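Local coordinates for nitroreductase family protein (Lactobacillus plantarum, PDB 4QLY) that binds FMN and probably uses NADH to reduce the enone of oxo fatty acids during the saturation of polyunsaturated fatty acids, at residues S24-D29 and D165-S170; A16-N21 and V158-G163. All coordinates share one frame; numbering follows the deposited sequence.

Contact 1. Residues S24-D29 and D165-S170; sequences SVRQFD and DANAFS. With FMN (flavin mononucleotide), chain E.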
loop_
_atom_site.group_PDB
_atom_site.type_symbol
_atom_site.label_atom_id
_atom_site.label_comp_id
_atom_site.label_asym_id
_atom_site.label_seq_id
_atom_site.Cartn_x
_atom_site.Cartn_y
_atom_site.Cartn_z
ATOM N N SER A 24 -10.481 0.425 -11.526
ATOM C CA SER A 24 -9.593 1.273 -12.284
ATOM C C SER A 24 -10.352 1.911 -13.444
ATOM O O SER A 24 -10.711 1.238 -14.431
ATOM C CB SER A 24 -8.394 0.486 -12.802
ATOM O OG SER A 24 -7.516 0.182 -11.737
ATOM N N VAL A 25 -10.625 3.201 -13.304
ATOM C CA VAL A 25 -11.208 3.979 -14.403
ATOM C C VAL A 25 -10.081 4.540 -15.252
ATOM O O VAL A 25 -9.137 5.125 -14.718
ATOM C CB VAL A 25 -12.094 5.113 -13.874
ATOM C CG1 VAL A 25 -12.508 6.039 -14.996
ATOM C CG2 VAL A 25 -13.313 4.525 -13.157
ATOM N N ARG A 26 -10.152 4.354 -16.564
ATOM C CA ARG A 26 -9.013 4.706 -17.404
ATOM C C ARG A 26 -9.377 5.737 -18.468
ATOM O O ARG A 26 -8.527 6.203 -19.221
ATOM C CB ARG A 26 -8.428 3.455 -18.055
ATOM C CG ARG A 26 -7.874 2.433 -17.066
ATOM C CD ARG A 26 -7.235 1.239 -17.783
ATOM N NE ARG A 26 -6.569 0.345 -16.833
ATOM C CZ ARG A 26 -7.165 -0.672 -16.208
ATOM N NH1 ARG A 26 -8.442 -0.936 -16.434
ATOM N NH2 ARG A 26 -6.481 -1.421 -15.342
ATOM N N GLN A 27 -10.653 6.088 -18.511
ATOM C CA GLN A 27 -11.143 7.104 -19.418
ATOM C C GLN A 27 -11.890 8.139 -18.620
ATOM O O GLN A 27 -12.944 7.852 -18.058
ATOM C CB GLN A 27 -12.045 6.492 -20.495
ATOM C CG GLN A 27 -11.302 5.647 -21.514
ATOM C CD GLN A 27 -10.318 6.468 -22.339
ATOM O OE1 GLN A 27 -10.368 7.704 -22.343
ATOM N NE2 GLN A 27 -9.426 5.786 -23.054
ATOM N N PHE A 28 -11.326 9.342 -18.556
ATOM C CA PHE A 28 -11.913 10.417 -17.769
ATOM C C PHE A 28 -12.527 11.488 -18.680
ATOM O O PHE A 28 -12.164 11.596 -19.849
ATOM C CB PHE A 28 -10.851 11.039 -16.843
ATOM C CG PHE A 28 -10.169 10.034 -15.955
ATOM C CD1 PHE A 28 -10.805 9.551 -14.815
ATOM C CD2 PHE A 28 -8.919 9.542 -16.277
ATOM C CE1 PHE A 28 -10.197 8.606 -13.995
ATOM C CE2 PHE A 28 -8.305 8.586 -15.464
ATOM C CZ PHE A 28 -8.948 8.127 -14.322
ATOM N N ASP A 29 -13.473 12.246 -18.133
ATOM C CA ASP A 29 -14.037 13.413 -18.802
ATOM C C ASP A 29 -12.971 14.494 -18.945
ATOM O O ASP A 29 -12.583 15.115 -17.958
ATOM C CB ASP A 29 -15.238 13.947 -18.013
ATOM C CG ASP A 29 -15.974 15.060 -18.742
ATOM O OD1 ASP A 29 -15.373 15.671 -19.652
ATOM O OD2 ASP A 29 -17.153 15.319 -18.407
ATOM N N ASP A 165 -12.982 9.340 -9.720
ATOM C CA ASP A 165 -12.473 7.982 -9.869
ATOM C C ASP A 165 -11.015 8.064 -10.259
ATOM O O ASP A 165 -10.487 9.157 -10.500
ATOM C CB ASP A 165 -13.271 7.180 -10.907
ATOM C CG ASP A 165 -14.483 6.504 -10.303
ATOM O OD1 ASP A 165 -14.314 5.518 -9.535
ATOM O OD2 ASP A 165 -15.608 6.969 -10.580
ATOM N N ALA A 166 -10.360 6.914 -10.311
ATOM C CA ALA A 166 -8.916 6.900 -10.411
ATOM C C ALA A 166 -8.368 5.610 -10.965
ATOM O O ALA A 166 -9.058 4.583 -11.046
ATOM C CB ALA A 166 -8.282 7.179 -9.031
ATOM N N ASN A 167 -7.105 5.689 -11.352
ATOM C CA ASN A 167 -6.356 4.539 -11.802
ATOM C C ASN A 167 -4.919 4.636 -11.334
ATOM O O ASN A 167 -4.256 5.652 -11.582
ATOM C CB ASN A 167 -6.388 4.415 -13.317
ATOM C CG ASN A 167 -5.407 3.378 -13.819
ATOM O OD1 ASN A 167 -4.547 3.670 -14.651
ATOM N ND2 ASN A 167 -5.500 2.162 -13.277
ATOM N N ALA A 168 -4.447 3.593 -10.648
ATOM C CA ALA A 168 -3.036 3.487 -10.295
ATOM C C ALA A 168 -2.303 2.844 -11.449
ATOM O O ALA A 168 -2.800 1.890 -12.056
ATOM C CB ALA A 168 -2.833 2.667 -9.013
ATOM N N PHE A 169 -1.108 3.332 -11.745
ATOM C CA PHE A 169 -0.329 2.724 -12.819
ATOM C C PHE A 169 1.170 2.830 -12.580
ATOM O O PHE A 169 1.648 3.802 -11.999
ATOM C CB PHE A 169 -0.713 3.337 -14.178
ATOM C CG PHE A 169 -0.412 4.808 -14.303
ATOM C CD1 PHE A 169 -1.342 5.760 -13.894
ATOM C CD2 PHE A 169 0.789 5.241 -14.847
ATOM C CE1 PHE A 169 -1.073 7.116 -14.015
ATOM C CE2 PHE A 169 1.069 6.612 -14.963
ATOM C CZ PHE A 169 0.135 7.540 -14.550
ATOM N N SER A 170 1.904 1.805 -13.005
ATOM C CA SER A 170 3.361 1.794 -12.873
ATOM C C SER A 170 3.978 1.390 -14.199
ATOM O O SER A 170 5.160 1.063 -14.278
ATOM C CB SER A 170 3.823 0.851 -11.743
ATOM O OG SER A 170 3.402 -0.486 -11.965
HETATM N N1 FMN E . -3.487 -0.305 -14.896
HETATM C C2 FMN E . -3.081 0.104 -16.156
HETATM O O2 FMN E . -3.914 0.222 -17.044
HETATM N N3 FMN E . -1.762 0.381 -16.433
HETATM C C4 FMN E . -0.815 0.260 -15.441
HETATM O O4 FMN E . 0.377 0.515 -15.680
HETATM C C4A FMN E . -1.220 -0.149 -14.171
HETATM N N5 FMN E . -0.282 -0.265 -13.172
HETATM C C5A FMN E . -0.667 -0.639 -11.906
HETATM C C6 FMN E . 0.315 -0.715 -10.931
HETATM C C7 FMN E . -0.022 -1.087 -9.645
HETATM C C7M FMN E . 1.049 -1.184 -8.600
HETATM C C8 FMN E . -1.342 -1.371 -9.331
HETATM C C8M FMN E . -1.669 -1.773 -7.916
HETATM C C9 FMN E . -2.336 -1.288 -10.311
HETATM C C9A FMN E . -2.003 -0.918 -11.617
HETATM N N10 FMN E . -2.960 -0.817 -12.635
HETATM C C10 FMN E . -2.556 -0.429 -13.897
HETATM C "C1'" FMN E . -4.427 -1.114 -12.411
HETATM C "C2'" FMN E . -4.681 -2.650 -12.379
HETATM O "O2'" FMN E . -4.653 -3.247 -13.661
HETATM C "C3'" FMN E . -6.027 -3.024 -11.757
HETATM O "O3'" FMN E . -6.012 -2.573 -10.426
HETATM C "C4'" FMN E . -6.328 -4.539 -11.717
HETATM O "O4'" FMN E . -6.524 -5.085 -13.001
HETATM C "C5'" FMN E . -7.595 -4.757 -10.903
HETATM O "O5'" FMN E . -8.623 -4.023 -11.526
HETATM P P FMN E . -9.495 -2.939 -10.722
HETATM O O1P FMN E . -10.431 -2.249 -11.688
HETATM O O2P FMN E . -10.274 -3.557 -9.591
HETATM O O3P FMN E . -8.537 -1.880 -10.178
HETATM O O HOH W 1 -6.611 1.569 -9.699
#
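Ser24 and Asn167 meet side chain to side chain beside the FMN ribityl chain. Asn167 ND2 donates a weak hydrogen bond to Ser24 OG, 3.2 Å away, and the hydroxyl donates to the phosphate at FMN O3P (2.8 Å). A water also donates to Ser24 OG and accepts from Ala168 N. Ser24 N points almost straight at FMN O1P, 2.7 Å off. With its chain extended from CG to NE (chi2 -177°), Arg26 carries its guanidinium to the pyrimidine edge of the flavin, where NE bonds FMN O2 at 2.7 Å and NH2 bonds N1 at 3.2 Å; Ser24 CB lies over one guanidinium face, toward its rim. Replacing Arg26 by an alanine is likely to leave FMN O2 and N1 without these two donors. At the central flavin ring, Ser170 N donates to FMN N5. Behind this shell, Val25 N bonds Ala166 O, Val25 CG2 packs against Asp165 CB (3.5 Å), and Phe28 turns its ring edge to the backbone of Ala166 and Asn167. Asn167 OD1 accepts from Gln83 NE2, which sets the amide with ND2 facing Ser24. A positive guanidinium at N1 and O2 would probably stabilise the anionic reduced flavin, as in other nitroreductases.

Contact 2. Residues A16-N21 and V158-G163; sequences ADVMFN and VARAHG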
loop_
_atom_site.group_PDB
_atom_site.type_symbol
_atom_site.label_atom_id
_atom_site.label_comp_id
_atom_site.label_asym_id
_atom_site.label_seq_id
_atom_site.Cartn_x
_atom_site.Cartn_y
_atom_site.Cartn_z
ATOM N N ALA A 16 -18.289 1.069 2.221
ATOM C CA ALA A 16 -18.533 -0.106 1.381
ATOM C C ALA A 16 -18.571 0.255 -0.094
ATOM O O ALA A 16 -17.913 -0.380 -0.919
ATOM C CB ALA A 16 -19.833 -0.786 1.778
ATOM N N ASP A 17 -19.337 1.287 -0.427
ATOM C CA ASP A 17 -19.433 1.715 -1.814
ATOM C C ASP A 17 -18.066 2.167 -2.340
ATOM O O ASP A 17 -17.595 1.682 -3.374
ATOM C CB ASP A 17 -20.460 2.834 -1.959
ATOM C CG ASP A 17 -20.704 3.199 -3.398
ATOM O OD1 ASP A 17 -20.851 2.267 -4.221
ATOM O OD2 ASP A 17 -20.716 4.410 -3.708
ATOM N N VAL A 18 -17.419 3.070 -1.606
ATOM C CA VAL A 18 -16.136 3.613 -2.037
ATOM C C VAL A 18 -15.073 2.525 -2.219
ATOM O O VAL A 18 -14.372 2.496 -3.238
ATOM C CB VAL A 18 -15.603 4.664 -1.040
ATOM C CG1 VAL A 18 -14.191 5.034 -1.407
ATOM C CG2 VAL A 18 -16.499 5.908 -1.035
ATOM N N MET A 19 -14.970 1.621 -1.246
ATOM C CA MET A 19 -13.971 0.551 -1.321
ATOM C C MET A 19 -14.382 -0.636 -2.215
ATOM O O MET A 19 -13.617 -1.059 -3.095
ATOM C CB MET A 19 -13.634 0.043 0.079
ATOM C CG MET A 19 -12.610 -1.089 0.059
ATOM S SD MET A 19 -12.106 -1.676 1.698
ATOM C CE MET A 19 -11.412 -0.186 2.443
ATOM N N PHE A 20 -15.578 -1.172 -2.017
ATOM C CA PHE A 20 -15.925 -2.410 -2.717
ATOM C C PHE A 20 -16.420 -2.183 -4.144
ATOM O O PHE A 20 -16.529 -3.139 -4.916
ATOM C CB PHE A 20 -16.962 -3.202 -1.915
ATOM C CG PHE A 20 -16.519 -3.528 -0.517
ATOM C CD1 PHE A 20 -15.178 -3.715 -0.229
ATOM C CD2 PHE A 20 -17.441 -3.632 0.512
ATOM C CE1 PHE A 20 -14.767 -4.015 1.066
ATOM C CE2 PHE A 20 -17.041 -3.930 1.795
ATOM C CZ PHE A 20 -15.699 -4.119 2.075
ATOM N N ASN A 21 -16.703 -0.935 -4.510
ATOM C CA ASN A 21 -17.072 -0.639 -5.896
ATOM C C ASN A 21 -15.995 0.146 -6.634
ATOM O O ASN A 21 -16.219 0.657 -7.742
ATOM C CB ASN A 21 -18.403 0.107 -5.951
ATOM C CG ASN A 21 -19.587 -0.790 -5.622
ATOM O OD1 ASN A 21 -19.645 -1.952 -6.051
ATOM N ND2 ASN A 21 -20.529 -0.263 -4.843
ATOM N N VAL A 158 -9.835 8.049 -1.405
ATOM C CA VAL A 158 -10.179 9.454 -1.204
ATOM C C VAL A 158 -10.752 10.072 -2.483
ATOM O O VAL A 158 -11.730 10.825 -2.434
ATOM C CB VAL A 158 -8.959 10.261 -0.735
ATOM C CG1 VAL A 158 -9.203 11.777 -0.908
ATOM C CG2 VAL A 158 -8.620 9.897 0.727
ATOM N N ALA A 159 -10.158 9.738 -3.625
ATOM C CA ALA A 159 -10.651 10.265 -4.905
ATOM C C ALA A 159 -12.135 9.964 -5.075
ATOM O O ALA A 159 -12.920 10.847 -5.428
ATOM C CB ALA A 159 -9.857 9.684 -6.074
ATOM N N ARG A 160 -12.520 8.716 -4.806
ATOM C CA ARG A 160 -13.914 8.317 -4.924
ATOM C C ARG A 160 -14.766 8.950 -3.831
ATOM O O ARG A 160 -15.938 9.243 -4.053
ATOM C CB ARG A 160 -14.042 6.786 -4.887
ATOM C CG ARG A 160 -13.678 6.118 -6.203
ATOM C CD ARG A 160 -13.702 4.583 -6.113
ATOM N NE ARG A 160 -14.937 4.076 -5.520
ATOM C CZ ARG A 160 -16.106 4.022 -6.158
ATOM N NH1 ARG A 160 -16.210 4.462 -7.411
ATOM N NH2 ARG A 160 -17.178 3.534 -5.541
ATOM N N ALA A 161 -14.182 9.165 -2.656
ATOM C CA ALA A 161 -14.900 9.833 -1.566
ATOM C C ALA A 161 -15.241 11.274 -1.968
ATOM O O ALA A 161 -16.191 11.878 -1.460
ATOM C CB ALA A 161 -14.079 9.825 -0.295
ATOM N N HIS A 162 -14.455 11.816 -2.892
ATOM C CA HIS A 162 -14.665 13.173 -3.364
ATOM C C HIS A 162 -15.562 13.210 -4.597
ATOM O O HIS A 162 -15.790 14.273 -5.167
ATOM C CB HIS A 162 -13.322 13.836 -3.655
ATOM C CG HIS A 162 -12.659 14.409 -2.439
ATOM N ND1 HIS A 162 -12.368 15.751 -2.319
ATOM C CD2 HIS A 162 -12.246 13.829 -1.286
ATOM C CE1 HIS A 162 -11.796 15.973 -1.148
ATOM N NE2 HIS A 162 -11.710 14.824 -0.502
ATOM N N GLY A 163 -16.066 12.051 -5.017
ATOM C CA GLY A 163 -16.939 12.006 -6.182
ATOM C C GLY A 163 -16.223 11.805 -7.508
ATOM O O GLY A 163 -16.810 11.971 -8.580
#
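Arg160 runs straight through chi2 (175°) and bends at chi3 (50°), which brings its guanidinium to the end of helix 15-20. There NE donates to Val18 O at 2.8 Å, arriving in the carbonyl plane on a lone pair, and NH2 donates to Asp17 O at 2.9 Å, from well above the Asp17 carbonyl plane. Asp17 O keeps its helical bond from Asn21 N and gains Arg160 NH2 from the opposite face. Asn21 O sits over one face of the guanidinium, 3.6 Å above the plane. A side chain from one helix thus bonds carbonyls in the last turn of another; a positive charge here probably also suits the helix dipole. The donor's own helix, 137-161, ends in a Schellman motif at Gly163. Asp17, with CG anti to the backbone N (chi1 -174°), uses the anti lone pair of OD1 to take a short bond from Asn21 ND2 (2.6 Å), while OD2 bonds Asn12 ND2 and stays 4.1 Å from Arg160 NH2, beyond a salt bridge. Nearer the backbone of Arg160, Val18 CG1 packs on its CB at 3.9 Å. Leu15 of the second subunit packs on Val18 too, placing this helix pair at the dimer interface.

In the fold
Contacts 1 and 2 lie on the same side of the chain's centre, with their own centres about 13 Å apart. Their segments alternate along the chain: 16-21, 24-29, 158-163, 165-170. Each contact therefore pairs a piece of the N-terminal region with a piece some 136 residues later, where helix 137-161 runs into strand 165-169, an outermost strand of the antiparallel sheet within this chain. The two contacts touch directly, through a salt bridge of 3.0 Å from Arg160 NH1 to Asp165 OD1 and through packing of Ala159 on Ala166. Contact 1 lines the FMN site; contact 2 joins two helices that also meet the second subunit, so cofactor pocket and dimer interface adjoin.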